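Local coordinates for transcription inhibitor protein Gfh1 (Thermus thermophilus, PDB 2F23), which inhibits all catalytic activities of RNA polymerase by partly occluding its substrate-binding site and preventing NTP binding, at residues R3-L7 against F149-A153. Sequence-based numbering, arbitrary orientation.
Sequences REVKL and FRVVA
The guanidinium of R150 lies between two valines: CG1 of V5 sits over the centre of one face, 4.0 Å from CZ, and CG2 of V152, two residues along the same strand, covers the opposite face nearer the rim. At the edge, water 2 lies in the guanidinium plane and links NH2 to the carbonyl O of E4. Near the plane too is O of K6, which takes a weak bond from R150 NH1 (3.3 Å, 146° at the hydrogen). The R3 guanidinium has CG1 of V152 over one face, 4.1 Å from NH1. The R150 chain is extended as far as CD, where chi3 (62°) turns NE aside; at this bend CD rests on CD2 of L7 at 3.6 Å, the two side chains crossing at about a right angle. The K6 chain is bent at chi3 and chi4, bringing NZ within 3.4 Å of V152 O, a weak bond. Only 4.5 Å separates K6 NZ from R150 NH1, but water 1 accepts from both and donates to E4 O, which probably softens the repulsion. R150 NH2 also forms a salt bridge with OE2 of E92; a leucine in place of R150 would probably leave that carboxylate without its mate and both waters short of a donor. In this structure the contact joins two domains of a GreA/GreB-family protein: strand 5-7, at the coiled-coil base, runs at 109° to residues 149-153 of the C-terminal FKBP-like sheet.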
# COMPACT_ATOMS: atom_id res chain seq x y z
N ARG A 3 -11.46 -11.62 3.05
CA ARG A 3 -11.29 -11.35 4.50
C ARG A 3 -11.77 -9.94 4.84
O ARG A 3 -11.69 -9.03 4.01
CB ARG A 3 -9.82 -11.50 4.89
CG ARG A 3 -9.55 -11.43 6.39
CD ARG A 3 -8.06 -11.49 6.69
NE ARG A 3 -7.79 -11.55 8.13
CZ ARG A 3 -6.58 -11.54 8.66
NH1 ARG A 3 -5.50 -11.47 7.89
NH2 ARG A 3 -6.44 -11.59 9.98
N GLU A 4 -12.26 -9.76 6.07
CA GLU A 4 -12.75 -8.46 6.53
C GLU A 4 -11.69 -7.37 6.38
O GLU A 4 -10.49 -7.65 6.46
CB GLU A 4 -13.18 -8.56 7.99
CG GLU A 4 -12.09 -9.09 8.92
CD GLU A 4 -12.54 -9.16 10.37
OE1 GLU A 4 -13.57 -9.81 10.64
OE2 GLU A 4 -11.85 -8.58 11.23
N VAL A 5 -12.14 -6.14 6.16
CA VAL A 5 -11.22 -5.01 6.00
C VAL A 5 -11.54 -3.89 6.97
O VAL A 5 -12.62 -3.31 6.94
CB VAL A 5 -11.29 -4.43 4.57
CG1 VAL A 5 -10.31 -3.28 4.42
CG2 VAL A 5 -11.00 -5.52 3.55
N LYS A 6 -10.59 -3.59 7.85
CA LYS A 6 -10.76 -2.53 8.83
C LYS A 6 -9.86 -1.37 8.47
O LYS A 6 -8.69 -1.57 8.12
CB LYS A 6 -10.39 -3.04 10.23
CG LYS A 6 -11.31 -4.12 10.76
CD LYS A 6 -10.83 -4.63 12.11
CE LYS A 6 -9.79 -5.74 11.97
NZ LYS A 6 -8.56 -5.33 11.22
N LEU A 7 -10.40 -0.16 8.52
CA LEU A 7 -9.64 1.05 8.22
C LEU A 7 -9.96 2.13 9.24
O LEU A 7 -11.08 2.20 9.74
CB LEU A 7 -9.99 1.59 6.83
CG LEU A 7 -9.45 0.88 5.60
CD1 LEU A 7 -10.07 1.49 4.34
CD2 LEU A 7 -7.94 1.02 5.56
N PHE A 149 1.31 -0.28 3.16
CA PHE A 149 0.71 -1.35 3.96
C PHE A 149 -0.40 -0.87 4.87
O PHE A 149 -0.35 0.23 5.40
CB PHE A 149 1.76 -2.02 4.85
CG PHE A 149 2.80 -2.80 4.11
CD1 PHE A 149 4.02 -2.22 3.80
CD2 PHE A 149 2.56 -4.11 3.74
CE1 PHE A 149 5.00 -2.94 3.13
CE2 PHE A 149 3.53 -4.85 3.07
CZ PHE A 149 4.75 -4.26 2.76
N ARG A 150 -1.39 -1.73 5.06
CA ARG A 150 -2.49 -1.45 5.97
C ARG A 150 -2.16 -2.26 7.22
O ARG A 150 -1.73 -3.40 7.11
CB ARG A 150 -3.81 -1.94 5.37
CG ARG A 150 -5.01 -1.81 6.30
CD ARG A 150 -6.29 -2.14 5.56
NE ARG A 150 -6.30 -3.52 5.08
CZ ARG A 150 -6.75 -4.55 5.78
NH1 ARG A 150 -7.24 -4.36 7.00
NH2 ARG A 150 -6.71 -5.77 5.27
N VAL A 151 -2.34 -1.65 8.39
CA VAL A 151 -2.07 -2.35 9.64
C VAL A 151 -3.27 -3.25 9.93
O VAL A 151 -4.38 -2.76 10.12
CB VAL A 151 -1.89 -1.35 10.81
CG1 VAL A 151 -1.63 -2.10 12.10
CG2 VAL A 151 -0.73 -0.41 10.50
N VAL A 152 -3.04 -4.56 9.95
CA VAL A 152 -4.11 -5.52 10.18
C VAL A 152 -4.26 -5.97 11.62
O VAL A 152 -5.38 -6.19 12.10
CB VAL A 152 -3.89 -6.76 9.28
CG1 VAL A 152 -4.94 -7.82 9.58
CG2 VAL A 152 -3.96 -6.35 7.82
N ALA A 153 -3.14 -6.10 12.32
CA ALA A 153 -3.16 -6.54 13.71
C ALA A 153 -1.93 -6.07 14.46
O ALA A 153 -0.87 -5.87 13.87
CB ALA A 153 -3.24 -8.07 13.77
O HOH W 1 -8.94 -6.09 8.52
O HOH W 2 -7.71 -8.23 7.03